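Local coordinates for protein lovastatin nonaketide synthase, polyketide synthase component (PDB 7CPX) that builds the polyketide dihydromonacolin L, a precursor of the cholesterol-lowering drug lovastatin, from nine malonyl-CoA units using NADPH and S-adenosylmethionine, together with its partner LovC, at residues A[2329-2333]-A[2369-2374]; A[1272-1278]-A[2397-2403]; A[2161-2165]-A[2240-2244]. The protein carries 2 engineered substitutions. All blocks are in the same frame, centred on the assembly; numbering follows the deposited sequence.

Contact 1. Residues A[2329-2333]-A[2369-2374]; sequences STIDI and LFAEAV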
ATOM      1  N   SER A2329      -9.504  25.412 -59.816  1.00100.88           N
ATOM      2  CA  SER A2329      -8.203  25.134 -59.223  1.00100.88           C
ATOM      3  C   SER A2329      -7.844  23.693 -59.554  1.00100.88           C
ATOM      4  O   SER A2329      -8.688  22.908 -59.998  1.00100.88           O
ATOM      5  CB  SER A2329      -8.203  25.359 -57.711  1.00100.88           C
ATOM      6  OG  SER A2329      -9.194  24.564 -57.085  1.00100.88           O
ATOM      7  N   THR A2330      -6.578  23.356 -59.337  1.00102.87           N
ATOM      8  CA  THR A2330      -6.087  22.001 -59.519  1.00102.87           C
ATOM      9  C   THR A2330      -5.232  21.608 -58.327  1.00102.87           C
ATOM     10  O   THR A2330      -4.597  22.453 -57.691  1.00102.87           O
ATOM     11  CB  THR A2330      -5.266  21.856 -60.803  1.00102.87           C
ATOM     12  OG1 THR A2330      -4.242  22.858 -60.836  1.00102.87           O
ATOM     13  CG2 THR A2330      -6.154  22.000 -62.018  1.00102.87           C
ATOM     14  N   ILE A2331      -5.224  20.313 -58.035  1.00100.56           N
ATOM     15  CA  ILE A2331      -4.414  19.740 -56.970  1.00100.56           C
ATOM     16  C   ILE A2331      -3.516  18.696 -57.612  1.00100.56           C
ATOM     17  O   ILE A2331      -4.003  17.685 -58.132  1.00100.56           O
ATOM     18  CB  ILE A2331      -5.275  19.131 -55.856  1.00100.56           C
ATOM     19  CG1 ILE A2331      -6.317  18.167 -56.432  1.00100.56           C
ATOM     20  CG2 ILE A2331      -5.972  20.225 -55.091  1.00100.56           C
ATOM     21  CD1 ILE A2331      -7.259  17.597 -55.398  1.00100.56           C
ATOM     22  N   ASP A2332      -2.208  18.941 -57.595  1.00106.90           N
ATOM     23  CA  ASP A2332      -1.246  18.008 -58.174  1.00106.90           C
ATOM     24  C   ASP A2332      -0.899  16.986 -57.098  1.00106.90           C
ATOM     25  O   ASP A2332       0.076  17.111 -56.354  1.00106.90           O
ATOM     26  CB  ASP A2332      -0.021  18.748 -58.687  1.00106.90           C
ATOM     27  CG  ASP A2332      -0.385  19.974 -59.500  1.00106.90           C
ATOM     28  OD1 ASP A2332      -0.692  21.021 -58.893  1.00106.90           O
ATOM     29  OD2 ASP A2332      -0.377  19.887 -60.745  1.00106.90           O
ATOM     30  N   ILE A2333      -1.729  15.959 -57.020  1.00102.03           N
ATOM     31  CA  ILE A2333      -1.655  14.988 -55.937  1.00102.03           C
ATOM     32  C   ILE A2333      -0.498  14.032 -56.179  1.00102.03           C
ATOM     33  O   ILE A2333      -0.180  13.672 -57.319  1.00102.03           O
ATOM     34  CB  ILE A2333      -2.986  14.223 -55.810  1.00102.03           C
ATOM     35  CG1 ILE A2333      -4.159  15.193 -55.660  1.00102.03           C
ATOM     36  CG2 ILE A2333      -2.938  13.294 -54.615  1.00102.03           C
ATOM     37  CD1 ILE A2333      -5.477  14.602 -56.088  1.00102.03           C
ATOM     38  N   LEU A2369      -5.885  18.948 -48.923  1.00 99.79           N
ATOM     39  CA  LEU A2369      -5.426  19.520 -50.185  1.00 99.79           C
ATOM     40  C   LEU A2369      -6.601  19.992 -51.031  1.00 99.79           C
ATOM     41  O   LEU A2369      -6.570  21.091 -51.597  1.00 99.79           O
ATOM     42  CB  LEU A2369      -4.591  18.485 -50.940  1.00 99.79           C
ATOM     43  CG  LEU A2369      -4.326  18.696 -52.430  1.00 99.79           C
ATOM     44  CD1 LEU A2369      -3.645  20.025 -52.695  1.00 99.79           C
ATOM     45  CD2 LEU A2369      -3.480  17.553 -52.959  1.00 99.79           C
ATOM     46  N   PHE A2370      -7.652  19.178 -51.120  1.00 97.80           N
ATOM     47  CA  PHE A2370      -8.840  19.582 -51.863  1.00 97.80           C
ATOM     48  C   PHE A2370      -9.497  20.795 -51.220  1.00 97.80           C
ATOM     49  O   PHE A2370      -9.983  21.694 -51.918  1.00 97.80           O
ATOM     50  CB  PHE A2370      -9.828  18.419 -51.942  1.00 97.80           C
ATOM     51  CG  PHE A2370     -11.121  18.770 -52.611  1.00 97.80           C
ATOM     52  CD1 PHE A2370     -12.167  19.305 -51.886  1.00 97.80           C
ATOM     53  CD2 PHE A2370     -11.290  18.565 -53.967  1.00 97.80           C
ATOM     54  CE1 PHE A2370     -13.354  19.634 -52.497  1.00 97.80           C
ATOM     55  CE2 PHE A2370     -12.476  18.888 -54.586  1.00 97.80           C
ATOM     56  CZ  PHE A2370     -13.511  19.423 -53.851  1.00 97.80           C
ATOM     57  N   ALA A2371      -9.536  20.829 -49.889  1.00 98.41           N
ATOM     58  CA  ALA A2371     -10.114  21.966 -49.187  1.00 98.41           C
ATOM     59  C   ALA A2371      -9.354  23.240 -49.510  1.00 98.41           C
ATOM     60  O   ALA A2371      -9.950  24.287 -49.781  1.00 98.41           O
ATOM     61  CB  ALA A2371     -10.089  21.710 -47.683  1.00 98.41           C
ATOM     62  N   GLU A2372      -8.026  23.165 -49.479  1.00 99.85           N
ATOM     63  CA  GLU A2372      -7.223  24.339 -49.780  1.00 99.85           C
ATOM     64  C   GLU A2372      -7.360  24.739 -51.238  1.00 99.85           C
ATOM     65  O   GLU A2372      -7.286  25.926 -51.557  1.00 99.85           O
ATOM     66  CB  GLU A2372      -5.760  24.082 -49.436  1.00 99.85           C
ATOM     67  CG  GLU A2372      -4.916  25.341 -49.429  1.00 99.85           C
ATOM     68  CD  GLU A2372      -4.885  26.031 -48.078  1.00 99.85           C
ATOM     69  OE1 GLU A2372      -5.125  25.358 -47.054  1.00 99.85           O
ATOM     70  OE2 GLU A2372      -4.620  27.251 -48.041  1.00 99.85           O
ATOM     71  N   ALA A2373      -7.564  23.774 -52.136  1.00 98.85           N
ATOM     72  CA  ALA A2373      -7.815  24.119 -53.532  1.00 98.85           C
ATOM     73  C   ALA A2373      -9.143  24.847 -53.690  1.00 98.85           C
ATOM     74  O   ALA A2373      -9.243  25.817 -54.451  1.00 98.85           O
ATOM     75  CB  ALA A2373      -7.791  22.863 -54.398  1.00 98.85           C
ATOM     76  N   VAL A2374     -10.175  24.389 -52.983  1.00 98.95           N
ATOM     77  CA  VAL A2374     -11.459  25.083 -53.007  1.00 98.95           C
ATOM     78  C   VAL A2374     -11.295  26.499 -52.474  1.00 98.95           C
ATOM     79  O   VAL A2374     -11.817  27.468 -53.042  1.00 98.95           O
ATOM     80  CB  VAL A2374     -12.507  24.299 -52.197  1.00 98.95           C
ATOM     81  CG1 VAL A2374     -13.771  25.119 -52.032  1.00 98.95           C
ATOM     82  CG2 VAL A2374     -12.815  22.981 -52.871  1.00 98.95           C
TER
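Ile2331 is the bump of the strand 2329-2333, and the hollow that takes it lies between two side chains one turn apart on the helix 2369-2374. Its CG2 methyl enters between Leu2369 CD1 and Ala2373 CB, with 3.3 Å from Ile2331 CG2 to each. CG1 occupies the slot between the backbone N and the carbonyl carbon (chi1 51°); with the extended chi2, this carries Ile2331 CD1 to the edge of the Phe2370 ring, 4.4 Å from Phe2370 CB.

Leu2369 answers with a forked bump of its own. CG lies opposite the backbone N (chi1 163°) and approaches Ile2331 CB to 3.6 Å, while the two methyls spread: CD1 against Ile2331, CD2 against Ile2333 CG1 at 3.7 Å. The strand and the helix run nearly antiparallel (154° between axes that approach to 8.0 Å), as expected for one half of a beta-alpha-beta unit. Here helix 2363-2385 lies in the connection between the neighbouring parallel strands 2329-2333 and 2400-2402 of the ketoreductase, whose Rossmann-type sheet it covers.

At the other end of the interface, bulk gives way to the small pair Ser2329 and Ala2373. The hydroxyl lies beside the alanine methyl and points to the helix backbone, where Ser2329 OG donates a weak hydrogen bond to Ala2373 O (2.9 Å). Phe2370 flanks the packed row, making a T-shaped contact with Phe2288 of the next strand and touching helix 2167-2178. Glu2372 carries its carboxylate away from the strand, into a salt bridge with Arg1819.

Contact 2. Residues A[1272-1278]-A[2397-2403]; sequences MFARWSW and ADLELTT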
ATOM      1  N   MET A1272       4.223  18.351 -48.026  1.00102.76           N
ATOM      2  CA  MET A1272       3.708  17.973 -49.338  1.00102.76           C
ATOM      3  C   MET A1272       3.299  19.200 -50.144  1.00102.76           C
ATOM      4  O   MET A1272       3.607  19.300 -51.337  1.00102.76           O
ATOM      5  CB  MET A1272       2.530  17.010 -49.181  1.00102.76           C
ATOM      6  CG  MET A1272       1.282  17.625 -48.564  1.00102.76           C
ATOM      7  SD  MET A1272      -0.073  16.444 -48.444  1.00102.76           S
ATOM      8  CE  MET A1272      -1.477  17.553 -48.404  1.00102.76           C
ATOM      9  N   PHE A1273       2.623  20.151 -49.505  1.00101.29           N
ATOM     10  CA  PHE A1273       2.130  21.320 -50.223  1.00101.29           C
ATOM     11  C   PHE A1273       3.285  22.104 -50.831  1.00101.29           C
ATOM     12  O   PHE A1273       4.350  22.248 -50.226  1.00101.29           O
ATOM     13  CB  PHE A1273       1.329  22.225 -49.287  1.00101.29           C
ATOM     14  CG  PHE A1273      -0.051  21.719 -48.973  1.00101.29           C
ATOM     15  CD1 PHE A1273      -0.910  21.322 -49.980  1.00101.29           C
ATOM     16  CD2 PHE A1273      -0.489  21.651 -47.665  1.00101.29           C
ATOM     17  CE1 PHE A1273      -2.176  20.866 -49.687  1.00101.29           C
ATOM     18  CE2 PHE A1273      -1.753  21.193 -47.366  1.00101.29           C
ATOM     19  CZ  PHE A1273      -2.599  20.800 -48.379  1.00101.29           C
ATOM     20  N   ALA A1274       3.063  22.614 -52.039  1.00106.06           N
ATOM     21  CA  ALA A1274       4.047  23.434 -52.724  1.00106.06           C
ATOM     22  C   ALA A1274       3.328  24.345 -53.706  1.00106.06           C
ATOM     23  O   ALA A1274       2.206  24.060 -54.131  1.00106.06           O
ATOM     24  CB  ALA A1274       5.085  22.576 -53.455  1.00106.06           C
ATOM     25  N   ARG A1275       3.986  25.444 -54.062  1.00108.81           N
ATOM     26  CA  ARG A1275       3.443  26.418 -54.994  1.00108.81           C
ATOM     27  C   ARG A1275       4.450  26.696 -56.100  1.00108.81           C
ATOM     28  O   ARG A1275       5.666  26.592 -55.902  1.00108.81           O
ATOM     29  CB  ARG A1275       3.081  27.734 -54.290  1.00108.81           C
ATOM     30  CG  ARG A1275       4.230  28.380 -53.538  1.00108.81           C
ATOM     31  CD  ARG A1275       3.891  29.800 -53.103  1.00108.81           C
ATOM     32  NE  ARG A1275       2.566  29.894 -52.496  1.00108.81           N
ATOM     33  CZ  ARG A1275       1.488  30.392 -53.088  1.00108.81           C
ATOM     34  NH1 ARG A1275       1.530  30.879 -54.318  1.00108.81           N
ATOM     35  NH2 ARG A1275       0.335  30.408 -52.425  1.00108.81           N
ATOM     36  N   TRP A1276       3.919  27.050 -57.271  1.00113.42           N
ATOM     37  CA  TRP A1276       4.734  27.438 -58.421  1.00113.42           C
ATOM     38  C   TRP A1276       5.184  28.880 -58.228  1.00113.42           C
ATOM     39  O   TRP A1276       4.634  29.824 -58.800  1.00113.42           O
ATOM     40  CB  TRP A1276       3.952  27.286 -59.721  1.00113.42           C
ATOM     41  CG  TRP A1276       3.766  25.880 -60.171  1.00113.42           C
ATOM     42  CD1 TRP A1276       4.037  24.754 -59.464  1.00113.42           C
ATOM     43  CD2 TRP A1276       3.269  25.448 -61.443  1.00113.42           C
ATOM     44  NE1 TRP A1276       3.741  23.641 -60.211  1.00113.42           N
ATOM     45  CE2 TRP A1276       3.265  24.040 -61.431  1.00113.42           C
ATOM     46  CE3 TRP A1276       2.825  26.113 -62.589  1.00113.42           C
ATOM     47  CZ2 TRP A1276       2.836  23.285 -62.520  1.00113.42           C
ATOM     48  CZ3 TRP A1276       2.399  25.363 -63.669  1.00113.42           C
ATOM     49  CH2 TRP A1276       2.408  23.964 -63.627  1.00113.42           C
ATOM     50  N   SER A1277       6.205  29.058 -57.395  1.00115.58           N
ATOM     51  CA  SER A1277       6.832  30.365 -57.310  1.00115.58           C
ATOM     52  C   SER A1277       7.318  30.727 -58.704  1.00115.58           C
ATOM     53  O   SER A1277       8.220  30.078 -59.241  1.00115.58           O
ATOM     54  CB  SER A1277       7.987  30.356 -56.309  1.00115.58           C
ATOM     55  OG  SER A1277       8.559  31.646 -56.178  1.00115.58           O
ATOM     56  N   TRP A1278       6.698  31.730 -59.315  1.00115.65           N
ATOM     57  CA  TRP A1278       7.023  32.151 -60.675  1.00115.65           C
ATOM     58  C   TRP A1278       7.967  33.342 -60.567  1.00115.65           C
ATOM     59  O   TRP A1278       7.567  34.439 -60.179  1.00115.65           O
ATOM     60  CB  TRP A1278       5.761  32.502 -61.452  1.00115.65           C
ATOM     61  CG  TRP A1278       4.993  31.324 -61.967  1.00115.65           C
ATOM     62  CD1 TRP A1278       3.889  30.758 -61.405  1.00115.65           C
ATOM     63  CD2 TRP A1278       5.259  30.582 -63.162  1.00115.65           C
ATOM     64  NE1 TRP A1278       3.454  29.705 -62.169  1.00115.65           N
ATOM     65  CE2 TRP A1278       4.278  29.576 -63.256  1.00115.65           C
ATOM     66  CE3 TRP A1278       6.233  30.667 -64.158  1.00115.65           C
ATOM     67  CZ2 TRP A1278       4.245  28.662 -64.305  1.00115.65           C
ATOM     68  CZ3 TRP A1278       6.197  29.762 -65.198  1.00115.65           C
ATOM     69  CH2 TRP A1278       5.212  28.772 -65.265  1.00115.65           C
ATOM     70  N   ALA A2397      -0.217  30.770 -59.568  1.00110.71           N
ATOM     71  CA  ALA A2397       0.468  29.732 -58.805  1.00110.71           C
ATOM     72  C   ALA A2397      -0.409  29.221 -57.671  1.00110.71           C
ATOM     73  O   ALA A2397      -0.404  28.023 -57.363  1.00110.71           O
ATOM     74  CB  ALA A2397       1.789  30.266 -58.257  1.00110.71           C
ATOM     75  N   ASP A2398      -1.173  30.116 -57.040  1.00108.08           N
ATOM     76  CA  ASP A2398      -2.043  29.715 -55.943  1.00108.08           C
ATOM     77  C   ASP A2398      -3.115  28.732 -56.391  1.00108.08           C
ATOM     78  O   ASP A2398      -3.530  27.881 -55.599  1.00108.08           O
ATOM     79  CB  ASP A2398      -2.700  30.947 -55.319  1.00108.08           C
ATOM     80  CG  ASP A2398      -3.456  31.780 -56.335  1.00108.08           C
ATOM     81  OD1 ASP A2398      -3.449  31.415 -57.529  1.00108.08           O
ATOM     82  OD2 ASP A2398      -4.055  32.802 -55.939  1.00108.08           O
ATOM     83  N   LEU A2399      -3.575  28.832 -57.641  1.00105.47           N
ATOM     84  CA  LEU A2399      -4.605  27.917 -58.118  1.00105.47           C
ATOM     85  C   LEU A2399      -4.112  26.478 -58.108  1.00105.47           C
ATOM     86  O   LEU A2399      -4.817  25.578 -57.640  1.00105.47           O
ATOM     87  CB  LEU A2399      -5.045  28.311 -59.527  1.00105.47           C
ATOM     88  CG  LEU A2399      -5.475  29.762 -59.727  1.00105.47           C
ATOM     89  CD1 LEU A2399      -6.037  29.944 -61.123  1.00105.47           C
ATOM     90  CD2 LEU A2399      -6.489  30.179 -58.679  1.00105.47           C
ATOM     91  N   GLU A2400      -2.903  26.243 -58.612  1.00106.87           N
ATOM     92  CA  GLU A2400      -2.344  24.896 -58.693  1.00106.87           C
ATOM     93  C   GLU A2400      -1.642  24.595 -57.378  1.00106.87           C
ATOM     94  O   GLU A2400      -0.563  25.122 -57.098  1.00106.87           O
ATOM     95  CB  GLU A2400      -1.385  24.774 -59.870  1.00106.87           C
ATOM     96  CG  GLU A2400      -1.984  25.162 -61.207  1.00106.87           C
ATOM     97  CD  GLU A2400      -1.121  24.728 -62.376  1.00106.87           C
ATOM     98  OE1 GLU A2400      -0.160  23.962 -62.155  1.00106.87           O
ATOM     99  OE2 GLU A2400      -1.403  25.149 -63.516  1.00106.87           O
ATOM    100  N   LEU A2401      -2.255  23.741 -56.566  1.00101.71           N
ATOM    101  CA  LEU A2401      -1.655  23.300 -55.312  1.00101.71           C
ATOM    102  C   LEU A2401      -0.766  22.105 -55.617  1.00101.71           C
ATOM    103  O   LEU A2401      -1.244  20.975 -55.749  1.00101.71           O
ATOM    104  CB  LEU A2401      -2.728  22.953 -54.289  1.00101.71           C
ATOM    105  CG  LEU A2401      -3.473  24.140 -53.675  1.00101.71           C
ATOM    106  CD1 LEU A2401      -4.319  24.857 -54.713  1.00101.71           C
ATOM    107  CD2 LEU A2401      -4.335  23.681 -52.518  1.00101.71           C
ATOM    108  N   THR A2402       0.529  22.361 -55.767  1.00108.03           N
ATOM    109  CA  THR A2402       1.482  21.283 -55.987  1.00108.03           C
ATOM    110  C   THR A2402       1.638  20.473 -54.709  1.00108.03           C
ATOM    111  O   THR A2402       1.818  21.034 -53.624  1.00108.03           O
ATOM    112  CB  THR A2402       2.828  21.850 -56.430  1.00108.03           C
ATOM    113  OG1 THR A2402       2.649  22.636 -57.615  1.00108.03           O
ATOM    114  CG2 THR A2402       3.816  20.732 -56.716  1.00108.03           C
ATOM    115  N   THR A2403       1.569  19.152 -54.837  1.00103.73           N
ATOM    116  CA  THR A2403       1.565  18.284 -53.672  1.00103.73           C
ATOM    117  C   THR A2403       2.195  16.948 -54.033  1.00103.73           C
ATOM    118  O   THR A2403       2.253  16.562 -55.203  1.00103.73           O
ATOM    119  CB  THR A2403       0.140  18.081 -53.143  1.00103.73           C
ATOM    120  OG1 THR A2403      -0.503  19.354 -52.997  1.00103.73           O
ATOM    121  CG2 THR A2403       0.161  17.381 -51.803  1.00103.73           C
TER
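Ala1274 and Thr2402 form a single antiparallel hydrogen-bonded bridge between strands that otherwise part at once, their axes 109° from each other. Both of its bonds are weak: Thr2402 N reaches Ala1274 O at 2.9 Å, while the modelled separation of Ala1274 N and Thr2402 O is so short as to be doubtful. Beyond the bridge, Thr2403 CA directs its hydrogen almost straight (167°) at Met1272 O. Thr2403 CG2 lies alongside the extended Met1272 chain, 3.4 Å from Met1272 CG.

On the other side of the bridge, Glu2400 OE1 lies over a face of the Trp1276 indole, offset toward the rim of the six-membered ring. The carboxylate and indole planes are 60° apart, which excludes a parallel stack. Arg2423 makes a cation-pi contact with the same indole. On the five-membered side, Thr2402 OG1 is 3.0 Å from Trp1276 NE1, but the angle is too poor for a hydrogen bond. The Ala2397 methyl packs 4.0 Å from Trp1276 CB, and the Arg1275 guanidinium passes nearby to its salt bridge with Asp1813.

Strand 1275-1280 edges one mixed sheet, beside strand 1804-1811, and strand 2400-2402 edges the parallel ketoreductase sheet. This single-bridge junction between the borders of the two sheets is consistent with the two-part ketoreductase of such synthases, a structural subdomain docked on the catalytic Rossmann subdomain.

Contact 3. Residues A[2161-2165]-A[2240-2244]; sequences LVGLT and AFGPL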
ATOM      1  N   LEU A2161     -18.672  15.279 -57.603  1.00 99.71           N
ATOM      2  CA  LEU A2161     -17.373  14.616 -57.628  1.00 99.71           C
ATOM      3  C   LEU A2161     -17.369  13.685 -58.836  1.00 99.71           C
ATOM      4  O   LEU A2161     -17.915  12.580 -58.787  1.00 99.71           O
ATOM      5  CB  LEU A2161     -17.122  13.870 -56.323  1.00 99.71           C
ATOM      6  CG  LEU A2161     -17.682  14.520 -55.055  1.00 99.71           C
ATOM      7  CD1 LEU A2161     -17.248  13.739 -53.830  1.00 99.71           C
ATOM      8  CD2 LEU A2161     -17.249  15.970 -54.921  1.00 99.71           C
ATOM      9  N   VAL A2162     -16.758  14.144 -59.924  1.00102.16           N
ATOM     10  CA  VAL A2162     -16.771  13.425 -61.192  1.00102.16           C
ATOM     11  C   VAL A2162     -15.650  12.397 -61.179  1.00102.16           C
ATOM     12  O   VAL A2162     -14.483  12.738 -60.954  1.00102.16           O
ATOM     13  CB  VAL A2162     -16.624  14.391 -62.376  1.00102.16           C
ATOM     14  CG1 VAL A2162     -16.672  13.633 -63.692  1.00102.16           C
ATOM     15  CG2 VAL A2162     -17.711  15.446 -62.327  1.00102.16           C
ATOM     16  N   GLY A2163     -16.004  11.137 -61.418  1.00104.29           N
ATOM     17  CA  GLY A2163     -15.058  10.050 -61.316  1.00104.29           C
ATOM     18  C   GLY A2163     -14.684   9.691 -59.899  1.00104.29           C
ATOM     19  O   GLY A2163     -13.889   8.763 -59.699  1.00104.29           O
ATOM     20  N   LEU A2164     -15.228  10.391 -58.915  1.00101.18           N
ATOM     21  CA  LEU A2164     -14.931  10.159 -57.503  1.00101.18           C
ATOM     22  C   LEU A2164     -15.984   9.268 -56.856  1.00101.18           C
ATOM     23  O   LEU A2164     -16.647   9.643 -55.889  1.00101.18           O
ATOM     24  CB  LEU A2164     -14.809  11.497 -56.785  1.00101.18           C
ATOM     25  CG  LEU A2164     -13.382  12.040 -56.682  1.00101.18           C
ATOM     26  CD1 LEU A2164     -12.681  11.977 -58.026  1.00101.18           C
ATOM     27  CD2 LEU A2164     -13.389  13.464 -56.165  1.00101.18           C
ATOM     28  N   THR A2165     -16.147   8.065 -57.403  1.00102.68           N
ATOM     29  CA  THR A2165     -17.011   7.050 -56.818  1.00102.68           C
ATOM     30  C   THR A2165     -16.231   5.970 -56.083  1.00102.68           C
ATOM     31  O   THR A2165     -16.843   5.145 -55.396  1.00102.68           O
ATOM     32  CB  THR A2165     -17.877   6.396 -57.899  1.00102.68           C
ATOM     33  OG1 THR A2165     -17.042   5.915 -58.959  1.00102.68           O
ATOM     34  CG2 THR A2165     -18.882   7.391 -58.452  1.00102.68           C
ATOM     35  N   ALA A2240     -15.685  18.345 -58.251  1.00100.07           N
ATOM     36  CA  ALA A2240     -14.410  17.720 -57.910  1.00100.07           C
ATOM     37  C   ALA A2240     -14.102  16.728 -59.028  1.00100.07           C
ATOM     38  O   ALA A2240     -14.457  15.551 -58.952  1.00100.07           O
ATOM     39  CB  ALA A2240     -14.468  17.042 -56.552  1.00100.07           C
ATOM     40  N   PHE A2241     -13.436  17.216 -60.066  1.00103.19           N
ATOM     41  CA  PHE A2241     -13.210  16.453 -61.287  1.00103.19           C
ATOM     42  C   PHE A2241     -11.974  15.578 -61.109  1.00103.19           C
ATOM     43  O   PHE A2241     -10.846  16.078 -61.119  1.00103.19           O
ATOM     44  CB  PHE A2241     -13.048  17.402 -62.471  1.00103.19           C
ATOM     45  CG  PHE A2241     -12.921  16.709 -63.789  1.00103.19           C
ATOM     46  CD1 PHE A2241     -11.686  16.307 -64.256  1.00103.19           C
ATOM     47  CD2 PHE A2241     -14.035  16.467 -64.567  1.00103.19           C
ATOM     48  CE1 PHE A2241     -11.565  15.665 -65.467  1.00103.19           C
ATOM     49  CE2 PHE A2241     -13.924  15.831 -65.782  1.00103.19           C
ATOM     50  CZ  PHE A2241     -12.686  15.432 -66.236  1.00103.19           C
ATOM     51  N   GLY A2242     -12.185  14.271 -60.946  1.00104.40           N
ATOM     52  CA  GLY A2242     -11.088  13.345 -60.803  1.00104.40           C
ATOM     53  C   GLY A2242     -11.257  12.011 -61.512  1.00104.40           C
ATOM     54  O   GLY A2242     -10.777  10.982 -61.026  1.00104.40           O
ATOM     55  N   PRO A2243     -11.931  11.983 -62.664  1.00103.70           N
ATOM     56  CA  PRO A2243     -11.975  10.738 -63.439  1.00103.70           C
ATOM     57  C   PRO A2243     -10.577  10.345 -63.884  1.00103.70           C
ATOM     58  O   PRO A2243      -9.753  11.198 -64.219  1.00103.70           O
ATOM     59  CB  PRO A2243     -12.874  11.089 -64.627  1.00103.70           C
ATOM     60  CG  PRO A2243     -12.687  12.541 -64.803  1.00103.70           C
ATOM     61  CD  PRO A2243     -12.510  13.103 -63.423  1.00103.70           C
ATOM     62  N   LEU A2244     -10.310   9.042 -63.887  1.00107.40           N
ATOM     63  CA  LEU A2244      -8.960   8.553 -64.124  1.00107.40           C
ATOM     64  C   LEU A2244      -8.983   7.283 -64.956  1.00107.40           C
ATOM     65  O   LEU A2244      -9.755   6.361 -64.674  1.00107.40           O
ATOM     66  CB  LEU A2244      -8.239   8.288 -62.798  1.00107.40           C
ATOM     67  CG  LEU A2244      -6.816   7.742 -62.918  1.00107.40           C
ATOM     68  CD1 LEU A2244      -5.938   8.732 -63.652  1.00107.40           C
ATOM     69  CD2 LEU A2244      -6.249   7.427 -61.547  1.00107.40           C
TER
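Both Val2162 CG1 (chi1 -179°) and Phe2241 CG (chi1 -175°) are swung opposite their own backbone N, and on these neighbouring strands that shared choice brings the valine branch obliquely to the phenylalanine ring. Val2162 CG1 stands 4.0 Å from Phe2241 CD2. Pro2243 completes the group, its CD lying over the centre of one Phe2241 face and also 4.2 Å from Val2162 CG1. The sheet's other face is packed round Ala2240, whose CB takes Leu2161 CD2 at 3.4 Å and Leu2164 CD2 at 3.8 Å.

Val2162 is gripped through both of its backbone polar groups. Its N donates to Ala2240 O (2.9 Å) from well above the carbonyl plane, 47° out of it. Its O instead accepts Gly2242 N within the carbonyl plane at 2.8 Å, a much straighter bond. Past this point the strands become turns and meet closely: Gly2163 CA is 3.8 Å from Pro2243 CA, while the Leu2164 side chain brings CD1 to Gly2242 CA. Gly2163 N is held from the adjoining strand by Thr2187 OG1.

Gly2163, Gly2242, Pro2243 and Leu2244 all belong to the pocket that holds NADP in this structure. Two adjacent parallel strands, 2158-2162 and 2236-2241, thus end side by side in cofactor-lining turns, the first leading into helix 2167-2178: the hallmark of the dinucleotide-binding Rossmann fold of short-chain-dehydrogenase-type ketoreductases.

All three contacts reach one parallel sheet of the ketoreductase. Contacts 1 and 2 have centres about 9 Å apart and share adjacent strands: Thr2330 O and Leu2401 N, 2.9 Å apart, probably form a hydrogen bond, and Leu2369 also touches Thr2403. Contact 3, centred about 13 Å from contact 1, meets it where Phe2370 CE2 packs 3.4 Å from Ala2240 CB. Contacts 2 and 3 do not touch; their nearest atoms are about 12 Å apart. Contact 3 supplies four residues of the NADP pocket and contact 1 one, Ile2333; contact 2 contributes none of them and joins the outermost strand to residues 1272-1278.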